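Local coordinates for genome polyprotein (Rhinovirus C, PDB 6KU8) that probably cleaves the viral polyprotein as its 3C cysteine protease, a chymotrypsin-like enzyme seen here with the inhibitor rupintrivir bound, at residues A[8-20]-A[82-94]. Numbering follows the deposited sequence.
Sequences EFVRALIKRNCHV and QNEKFRDIRRFIP
Polar at one end and aromatic at the other, this contact fastens the N-terminal helix 8-17 to the extended linker that leaves strand 75-80 of the first barrel and leads to strand 100-107 of the second, a connection expected of the two-barrel chymotrypsin-like fold. Asn17 reads the linker backbone with its flat amide: ND2 donates to Arg87 O at 2.9 Å, in the carbonyl plane and on a lone pair, while OD1 receives a weak bond from Arg87 N. An amide suits this place by offering donor and acceptor side by side. Arg16, its chain bent at chi2 (61°), sends NH2 almost straight to Lys85 O. Its NH1 forms a long salt bridge with Glu84 OE1 at 3.4 Å, arginine being long and planar enough to reach carbonyl and carboxylate together. Arg87 CB sits over the centre of the Arg16 guanidinium, and its CD against Arg16 CG. A water joins Arg16 O, His19 NE2 and Glu84 OE1, while ND1 of His19 bonds to Asp53. Toward the N-terminus of the helix, Leu13 CD1 meets Ile89 CG2 at 3.9 Å; leucine and isoleucine suit this apolar spot, where both also touch Ile160 of strand 159-167. Phe9, with CG anti to its N (chi1 176°), drives its ring edge into the face of Phe92, a T-shaped pair with centroids 5.2 Å apart. A second water bridges Phe9 O to Arg87 NH1. Side chains of the last helical turn thus pair loop backbone groups of Lys85 and Arg87, and the salt bridge probably offsets part of Arg16's charge.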
ATOM      1  N   GLU A   8       7.437  -5.046  16.448  1.00 50.90           N
ATOM      2  CA  GLU A   8       6.935  -6.413  16.339  1.00 41.18           C
ATOM      3  C   GLU A   8       5.613  -6.437  15.581  1.00 31.11           C
ATOM      4  O   GLU A   8       5.409  -7.286  14.709  1.00 27.35           O
ATOM      5  CB  GLU A   8       6.758  -7.027  17.727  1.00 44.70           C
ATOM      6  CG  GLU A   8       5.890  -8.276  17.748  1.00 41.49           C
ATOM      7  CD  GLU A   8       5.883  -8.966  19.109  1.00 62.97           C
ATOM      8  OE1 GLU A   8       6.213  -8.300  20.120  1.00 63.44           O
ATOM      9  OE2 GLU A   8       5.553 -10.174  19.166  1.00 61.01           O
ATOM     10  N   PHE A   9       4.709  -5.499  15.894  1.00 28.13           N
ATOM     11  CA  PHE A   9       3.440  -5.393  15.175  1.00 25.86           C
ATOM     12  C   PHE A   9       3.660  -5.304  13.665  1.00 26.62           C
ATOM     13  O   PHE A   9       3.030  -6.030  12.887  1.00 23.43           O
ATOM     14  CB  PHE A   9       2.662  -4.174  15.675  1.00 23.48           C
ATOM     15  CG  PHE A   9       1.374  -3.910  14.926  1.00 23.85           C
ATOM     16  CD1 PHE A   9       0.171  -4.367  15.427  1.00 23.08           C
ATOM     17  CD2 PHE A   9       1.365  -3.165  13.744  1.00 21.17           C
ATOM     18  CE1 PHE A   9      -1.040  -4.110  14.757  1.00 25.18           C
ATOM     19  CE2 PHE A   9       0.172  -2.907  13.058  1.00 20.11           C
ATOM     20  CZ  PHE A   9      -1.036  -3.384  13.570  1.00 25.55           C
ATOM     21  N   VAL A  10       4.543  -4.409  13.228  1.00 21.79           N
ATOM     22  CA  VAL A  10       4.713  -4.205  11.790  1.00 25.68           C
ATOM     23  C   VAL A  10       5.316  -5.443  11.140  1.00 26.89           C
ATOM     24  O   VAL A  10       4.859  -5.888  10.080  1.00 23.58           O
ATOM     25  CB  VAL A  10       5.561  -2.950  11.513  1.00 26.82           C
ATOM     26  CG1 VAL A  10       5.723  -2.760  10.016  1.00 20.27           C
ATOM     27  CG2 VAL A  10       4.899  -1.731  12.116  1.00 22.25           C
ATOM     28  N   ARG A  11       6.349  -6.027  11.755  1.00 25.06           N
ATOM     29  CA  ARG A  11       6.919  -7.251  11.200  1.00 27.07           C
ATOM     30  C   ARG A  11       5.869  -8.351  11.087  1.00 27.35           C
ATOM     31  O   ARG A  11       5.804  -9.059  10.073  1.00 25.69           O
ATOM     32  CB  ARG A  11       8.103  -7.730  12.047  1.00 33.72           C
ATOM     33  CG  ARG A  11       8.519  -9.153  11.730  1.00 36.74           C
ATOM     34  CD  ARG A  11       9.953  -9.455  12.143  1.00 48.89           C
ATOM     35  NE  ARG A  11      10.915  -9.077  11.105  1.00 63.38           N
ATOM     36  CZ  ARG A  11      12.229  -9.285  11.189  1.00 66.15           C
ATOM     37  NH1 ARG A  11      12.741  -9.869  12.266  1.00 67.69           N
ATOM     38  NH2 ARG A  11      13.033  -8.911  10.198  1.00 55.27           N
ATOM     39  N   ALA A  12       5.051  -8.530  12.127  1.00 24.48           N
ATOM     40  CA  ALA A  12       4.013  -9.556  12.057  1.00 27.37           C
ATOM     41  C   ALA A  12       3.025  -9.259  10.934  1.00 26.37           C
ATOM     42  O   ALA A  12       2.537 -10.179  10.262  1.00 25.39           O
ATOM     43  CB  ALA A  12       3.296  -9.671  13.399  1.00 26.99           C
ATOM     44  N   LEU A  13       2.724  -7.979  10.712  1.00 22.58           N
ATOM     45  CA  LEU A  13       1.851  -7.594   9.603  1.00 21.22           C
ATOM     46  C   LEU A  13       2.435  -8.033   8.265  1.00 20.28           C
ATOM     47  O   LEU A  13       1.754  -8.674   7.450  1.00 21.72           O
ATOM     48  CB  LEU A  13       1.628  -6.073   9.616  1.00 17.02           C
ATOM     49  CG  LEU A  13       0.737  -5.538   8.480  1.00 20.38           C
ATOM     50  CD1 LEU A  13      -0.630  -6.164   8.543  1.00 21.49           C
ATOM     51  CD2 LEU A  13       0.636  -4.007   8.527  1.00 18.69           C
ATOM     52  N   ILE A  14       3.702  -7.698   8.017  1.00 22.02           N
ATOM     53  CA  ILE A  14       4.344  -8.106   6.768  1.00 21.29           C
ATOM     54  C   ILE A  14       4.290  -9.625   6.610  1.00 22.52           C
ATOM     55  O   ILE A  14       3.900 -10.144   5.556  1.00 21.08           O
ATOM     56  CB  ILE A  14       5.795  -7.586   6.712  1.00 23.84           C
ATOM     57  CG1 ILE A  14       5.844  -6.057   6.850  1.00 20.19           C
ATOM     58  CG2 ILE A  14       6.484  -8.028   5.415  1.00 23.38           C
ATOM     59  CD1 ILE A  14       5.132  -5.290   5.731  1.00 23.44           C
ATOM     60  N   LYS A  15       4.703 -10.361   7.650  1.00 23.01           N
ATOM     61  CA  LYS A  15       4.761 -11.821   7.556  1.00 22.66           C
ATOM     62  C   LYS A  15       3.386 -12.435   7.316  1.00 24.28           C
ATOM     63  O   LYS A  15       3.257 -13.425   6.580  1.00 23.69           O
ATOM     64  CB  LYS A  15       5.368 -12.410   8.831  1.00 26.95           C
ATOM     65  CG  LYS A  15       6.864 -12.133   8.984  1.00 36.47           C
ATOM     66  CD  LYS A  15       7.658 -13.426   9.210  1.00 49.73           C
ATOM     67  CE  LYS A  15       7.170 -14.184  10.447  1.00 54.70           C
ATOM     68  NZ  LYS A  15       8.105 -15.287  10.866  1.00 52.10           N
ATOM     69  N   ARG A  16       2.348 -11.884   7.946  1.00 21.72           N
ATOM     70  CA  ARG A  16       1.041 -12.538   7.926  1.00 20.04           C
ATOM     71  C   ARG A  16       0.229 -12.143   6.695  1.00 24.27           C
ATOM     72  O   ARG A  16      -0.476 -12.982   6.122  1.00 20.56           O
ATOM     73  CB  ARG A  16       0.267 -12.205   9.202  1.00 22.55           C
ATOM     74  CG  ARG A  16      -1.204 -12.700   9.226  1.00 30.06           C
ATOM     75  CD  ARG A  16      -1.305 -14.241   9.104  1.00 33.35           C
ATOM     76  NE  ARG A  16      -2.674 -14.774   9.176  1.00 30.90           N
ATOM     77  CZ  ARG A  16      -3.533 -14.793   8.152  1.00 36.20           C
ATOM     78  NH1 ARG A  16      -3.188 -14.286   6.970  1.00 35.17           N
ATOM     79  NH2 ARG A  16      -4.751 -15.306   8.307  1.00 36.66           N
ATOM     80  N   ASN A  17       0.332 -10.882   6.256  1.00 20.33           N
ATOM     81  CA  ASN A  17      -0.599 -10.345   5.272  1.00 22.25           C
ATOM     82  C   ASN A  17       0.033  -9.846   3.976  1.00 20.43           C
ATOM     83  O   ASN A  17      -0.708  -9.517   3.048  1.00 22.64           O
ATOM     84  CB  ASN A  17      -1.415  -9.195   5.889  1.00 23.60           C
ATOM     85  CG  ASN A  17      -2.818  -9.630   6.366  1.00 30.07           C
ATOM     86  OD1 ASN A  17      -3.097 -10.824   6.574  1.00 30.25           O
ATOM     87  ND2 ASN A  17      -3.707  -8.652   6.531  1.00 23.64           N
ATOM     88  N   CYS A  18       1.354  -9.787   3.868  1.00 21.22           N
ATOM     89  CA  CYS A  18       2.002  -9.179   2.715  1.00 20.15           C
ATOM     90  C   CYS A  18       2.675 -10.221   1.831  1.00 18.78           C
ATOM     91  O   CYS A  18       3.195 -11.230   2.314  1.00 20.82           O
ATOM     92  CB  CYS A  18       3.009  -8.116   3.169  1.00 20.21           C
ATOM     93  SG  CYS A  18       2.131  -6.660   3.898  1.00 23.34           S
ATOM     94  N   HIS A  19       2.672  -9.938   0.528  1.00 18.24           N
ATOM     95  CA  HIS A  19       3.169 -10.825  -0.510  1.00 19.48           C
ATOM     96  C   HIS A  19       3.830 -10.003  -1.607  1.00 20.49           C
ATOM     97  O   HIS A  19       3.510  -8.823  -1.808  1.00 22.52           O
ATOM     98  CB  HIS A  19       2.041 -11.681  -1.094  1.00 17.38           C
ATOM     99  CG  HIS A  19       1.312 -12.473  -0.056  1.00 22.50           C
ATOM    100  ND1 HIS A  19       1.642 -13.775   0.253  1.00 20.12           N
ATOM    101  CD2 HIS A  19       0.314 -12.126   0.792  1.00 17.49           C
ATOM    102  CE1 HIS A  19       0.857 -14.208   1.224  1.00 20.55           C
ATOM    103  NE2 HIS A  19       0.042 -13.226   1.570  1.00 20.52           N
ATOM    104  N   VAL A  20       4.754 -10.643  -2.316  1.00 22.39           N
ATOM    105  CA  VAL A  20       5.438 -10.024  -3.444  1.00 20.39           C
ATOM    106  C   VAL A  20       4.561 -10.195  -4.672  1.00 23.51           C
ATOM    107  O   VAL A  20       4.255 -11.321  -5.072  1.00 26.26           O
ATOM    108  CB  VAL A  20       6.819 -10.656  -3.679  1.00 23.63           C
ATOM    109  CG1 VAL A  20       7.481 -10.032  -4.885  1.00 20.75           C
ATOM    110  CG2 VAL A  20       7.700 -10.567  -2.426  1.00 20.02           C
ATOM    111  N   GLN A  82      -8.625 -17.226  -4.181  1.00 23.76           N
ATOM    112  CA  GLN A  82      -7.792 -18.007  -3.275  1.00 28.60           C
ATOM    113  C   GLN A  82      -8.665 -18.506  -2.135  1.00 27.38           C
ATOM    114  O   GLN A  82      -9.709 -17.921  -1.830  1.00 24.59           O
ATOM    115  CB  GLN A  82      -6.626 -17.177  -2.697  1.00 29.00           C
ATOM    116  CG  GLN A  82      -7.094 -16.169  -1.641  1.00 28.59           C
ATOM    117  CD  GLN A  82      -6.038 -15.154  -1.213  1.00 30.95           C
ATOM    118  OE1 GLN A  82      -5.041 -14.933  -1.907  1.00 27.97           O
ATOM    119  NE2 GLN A  82      -6.274 -14.512  -0.062  1.00 30.73           N
ATOM    120  N   ASN A  83      -8.221 -19.602  -1.506  1.00 25.85           N
ATOM    121  CA  ASN A  83      -8.886 -20.130  -0.319  1.00 25.88           C
ATOM    122  C   ASN A  83      -8.478 -19.380   0.937  1.00 28.89           C
ATOM    123  O   ASN A  83      -9.283 -19.237   1.859  1.00 26.66           O
ATOM    124  CB  ASN A  83      -8.563 -21.622  -0.144  1.00 24.40           C
ATOM    125  CG  ASN A  83      -9.306 -22.250   1.025  1.00 29.71           C
ATOM    126  OD1 ASN A  83     -10.529 -22.199   1.093  1.00 29.29           O
ATOM    127  ND2 ASN A  83      -8.569 -22.862   1.937  1.00 30.59           N
ATOM    128  N   GLU A  84      -7.241 -18.896   0.988  1.00 28.77           N
ATOM    129  CA  GLU A  84      -6.760 -18.220   2.181  1.00 33.17           C
ATOM    130  C   GLU A  84      -7.564 -16.959   2.468  1.00 28.04           C
ATOM    131  O   GLU A  84      -7.987 -16.243   1.555  1.00 26.42           O
ATOM    132  CB  GLU A  84      -5.280 -17.860   2.041  1.00 35.65           C
ATOM    133  CG  GLU A  84      -4.786 -17.046   3.230  1.00 34.62           C
ATOM    134  CD  GLU A  84      -3.410 -16.463   3.024  1.00 36.01           C
ATOM    135  OE1 GLU A  84      -2.932 -15.761   3.948  1.00 36.39           O
ATOM    136  OE2 GLU A  84      -2.815 -16.696   1.941  1.00 36.41           O
ATOM    137  N   LYS A  85      -7.758 -16.688   3.753  1.00 26.89           N
ATOM    138  CA  LYS A  85      -8.338 -15.449   4.243  1.00 29.70           C
ATOM    139  C   LYS A  85      -7.252 -14.624   4.919  1.00 28.68           C
ATOM    140  O   LYS A  85      -6.567 -15.105   5.830  1.00 26.58           O
ATOM    141  CB  LYS A  85      -9.468 -15.717   5.240  1.00 27.42           C
ATOM    142  CG  LYS A  85     -10.540 -16.677   4.742  1.00 36.14           C
ATOM    143  CD  LYS A  85     -11.692 -15.934   4.072  1.00 45.27           C
ATOM    144  CE  LYS A  85     -12.840 -16.875   3.727  1.00 52.89           C
ATOM    145  NZ  LYS A  85     -12.411 -17.934   2.757  1.00 54.66           N
ATOM    146  N   PHE A  86      -7.105 -13.384   4.480  1.00 26.27           N
ATOM    147  CA  PHE A  86      -6.198 -12.483   5.163  1.00 26.90           C
ATOM    148  C   PHE A  86      -6.679 -12.254   6.594  1.00 23.21           C
ATOM    149  O   PHE A  86      -7.882 -12.254   6.876  1.00 23.26           O
ATOM    150  CB  PHE A  86      -6.103 -11.159   4.397  1.00 21.25           C
ATOM    151  CG  PHE A  86      -5.548 -11.309   2.989  1.00 24.53           C
ATOM    152  CD1 PHE A  86      -4.292 -11.865   2.777  1.00 21.82           C
ATOM    153  CD2 PHE A  86      -6.286 -10.898   1.890  1.00 20.54           C
ATOM    154  CE1 PHE A  86      -3.775 -12.014   1.487  1.00 24.38           C
ATOM    155  CE2 PHE A  86      -5.786 -11.041   0.599  1.00 21.73           C
ATOM    156  CZ  PHE A  86      -4.528 -11.599   0.392  1.00 20.72           C
ATOM    157  N   ARG A  87      -5.730 -12.096   7.505  1.00 21.79           N
ATOM    158  CA  ARG A  87      -6.048 -11.547   8.815  1.00 24.60           C
ATOM    159  C   ARG A  87      -6.711 -10.188   8.644  1.00 24.18           C
ATOM    160  O   ARG A  87      -6.185  -9.309   7.955  1.00 23.70           O
ATOM    161  CB  ARG A  87      -4.773 -11.431   9.639  1.00 28.62           C
ATOM    162  CG  ARG A  87      -4.935 -10.784  10.993  1.00 35.48           C
ATOM    163  CD  ARG A  87      -3.578 -10.736  11.657  1.00 40.17           C
ATOM    164  NE  ARG A  87      -3.405  -9.568  12.520  1.00 54.95           N
ATOM    165  CZ  ARG A  87      -2.257  -8.907  12.655  1.00 53.60           C
ATOM    166  NH1 ARG A  87      -2.192  -7.867  13.475  1.00 47.71           N
ATOM    167  NH2 ARG A  87      -1.175  -9.275  11.960  1.00 41.36           N
ATOM    168  N   ASP A  88      -7.885 -10.027   9.248  1.00 21.30           N
ATOM    169  CA  ASP A  88      -8.650  -8.797   9.076  1.00 24.42           C
ATOM    170  C   ASP A  88      -7.982  -7.673   9.854  1.00 23.29           C
ATOM    171  O   ASP A  88      -8.093  -7.613  11.076  1.00 24.37           O
ATOM    172  CB  ASP A  88     -10.089  -8.990   9.545  1.00 28.25           C
ATOM    173  CG  ASP A  88     -10.947  -7.773   9.280  1.00 25.75           C
ATOM    174  OD1 ASP A  88     -10.419  -6.751   8.783  1.00 24.19           O
ATOM    175  OD2 ASP A  88     -12.157  -7.830   9.580  1.00 28.65           O
ATOM    176  N   ILE A  89      -7.319  -6.753   9.156  1.00 22.60           N
ATOM    177  CA  ILE A  89      -6.601  -5.669   9.826  1.00 21.68           C
ATOM    178  C   ILE A  89      -7.372  -4.351   9.776  1.00 21.74           C
ATOM    179  O   ILE A  89      -6.823  -3.299  10.126  1.00 22.38           O
ATOM    180  CB  ILE A  89      -5.195  -5.517   9.234  1.00 23.45           C
ATOM    181  CG1 ILE A  89      -5.317  -5.311   7.714  1.00 20.39           C
ATOM    182  CG2 ILE A  89      -4.387  -6.757   9.564  1.00 22.28           C
ATOM    183  CD1 ILE A  89      -4.162  -4.575   7.048  1.00 27.42           C
ATOM    184  N   ARG A  90      -8.648  -4.388   9.385  1.00 19.07           N
ATOM    185  CA  ARG A  90      -9.402  -3.153   9.170  1.00 21.90           C
ATOM    186  C   ARG A  90      -9.505  -2.302  10.433  1.00 21.41           C
ATOM    187  O   ARG A  90      -9.595  -1.075  10.346  1.00 22.14           O
ATOM    188  CB  ARG A  90     -10.798  -3.483   8.640  1.00 21.04           C
ATOM    189  CG  ARG A  90     -10.827  -3.787   7.144  1.00 21.14           C
ATOM    190  CD  ARG A  90     -12.219  -4.231   6.691  1.00 22.22           C
ATOM    191  NE  ARG A  90     -12.581  -5.541   7.239  1.00 23.10           N
ATOM    192  CZ  ARG A  90     -13.633  -6.246   6.836  1.00 22.44           C
ATOM    193  NH1 ARG A  90     -14.419  -5.766   5.877  1.00 24.60           N
ATOM    194  NH2 ARG A  90     -13.896  -7.424   7.377  1.00 23.34           N
ATOM    195  N   ARG A  91      -9.485  -2.924  11.613  1.00 23.29           N
ATOM    196  CA  ARG A  91      -9.644  -2.157  12.848  1.00 28.36           C
ATOM    197  C   ARG A  91      -8.442  -1.253  13.139  1.00 27.24           C
ATOM    198  O   ARG A  91      -8.546  -0.350  13.984  1.00 23.49           O
ATOM    199  CB  ARG A  91      -9.900  -3.121  14.018  1.00 27.89           C
ATOM    200  CG  ARG A  91      -8.725  -3.296  14.956  1.00 33.93           C
ATOM    201  CD  ARG A  91      -8.906  -4.487  15.918  1.00 42.84           C
ATOM    202  NE  ARG A  91      -8.325  -5.712  15.372  1.00 47.71           N
ATOM    203  CZ  ARG A  91      -8.407  -6.907  15.945  1.00 52.48           C
ATOM    204  NH1 ARG A  91      -9.053  -7.052  17.095  1.00 68.04           N
ATOM    205  NH2 ARG A  91      -7.850  -7.963  15.364  1.00 51.78           N
ATOM    206  N   PHE A  92      -7.307  -1.477  12.472  1.00 21.68           N
ATOM    207  CA  PHE A  92      -6.118  -0.640  12.625  1.00 23.22           C
ATOM    208  C   PHE A  92      -6.009   0.420  11.544  1.00 19.24           C
ATOM    209  O   PHE A  92      -5.102   1.258  11.603  1.00 20.02           O
ATOM    210  CB  PHE A  92      -4.848  -1.504  12.612  1.00 19.82           C
ATOM    211  CG  PHE A  92      -4.920  -2.704  13.508  1.00 22.20           C
ATOM    212  CD1 PHE A  92      -5.065  -2.558  14.876  1.00 25.96           C
ATOM    213  CD2 PHE A  92      -4.828  -3.984  12.978  1.00 23.50           C
ATOM    214  CE1 PHE A  92      -5.122  -3.669  15.704  1.00 28.92           C
ATOM    215  CE2 PHE A  92      -4.880  -5.094  13.791  1.00 26.37           C
ATOM    216  CZ  PHE A  92      -5.027  -4.943  15.157  1.00 29.07           C
ATOM    217  N   ILE A  93      -6.907   0.412  10.559  1.00 18.78           N
ATOM    218  CA  ILE A  93      -6.901   1.355   9.469  1.00 22.00           C
ATOM    219  C   ILE A  93      -7.690   2.591   9.891  1.00 23.65           C
ATOM    220  O   ILE A  93      -8.855   2.437  10.321  1.00 25.66           O
ATOM    221  CB  ILE A  93      -7.479   0.738   8.185  1.00 22.50           C
ATOM    222  CG1 ILE A  93      -6.625  -0.468   7.761  1.00 20.87           C
ATOM    223  CG2 ILE A  93      -7.571   1.758   7.063  1.00 20.19           C
ATOM    224  CD1 ILE A  93      -7.032  -1.084   6.421  1.00 21.60           C
ATOM    225  N   PRO A  94      -7.136   3.796   9.815  1.00 24.40           N
ATOM    226  CA  PRO A  94      -7.840   4.977  10.326  1.00 21.62           C
ATOM    227  C   PRO A  94      -9.121   5.232   9.556  1.00 24.48           C
ATOM    228  O   PRO A  94      -9.274   4.812   8.406  1.00 20.65           O
ATOM    229  CB  PRO A  94      -6.842   6.120  10.102  1.00 22.51           C
ATOM    230  CG  PRO A  94      -5.502   5.443   9.970  1.00 25.14           C
ATOM    231  CD  PRO A  94      -5.813   4.147   9.263  1.00 22.91           C
TER
HETATM  232  O   HOH W   1       0.453  -7.191  13.238  1.00 31.23           O
HETATM  233  O   HOH W   2      -1.438 -13.417   3.657  1.00 22.54           O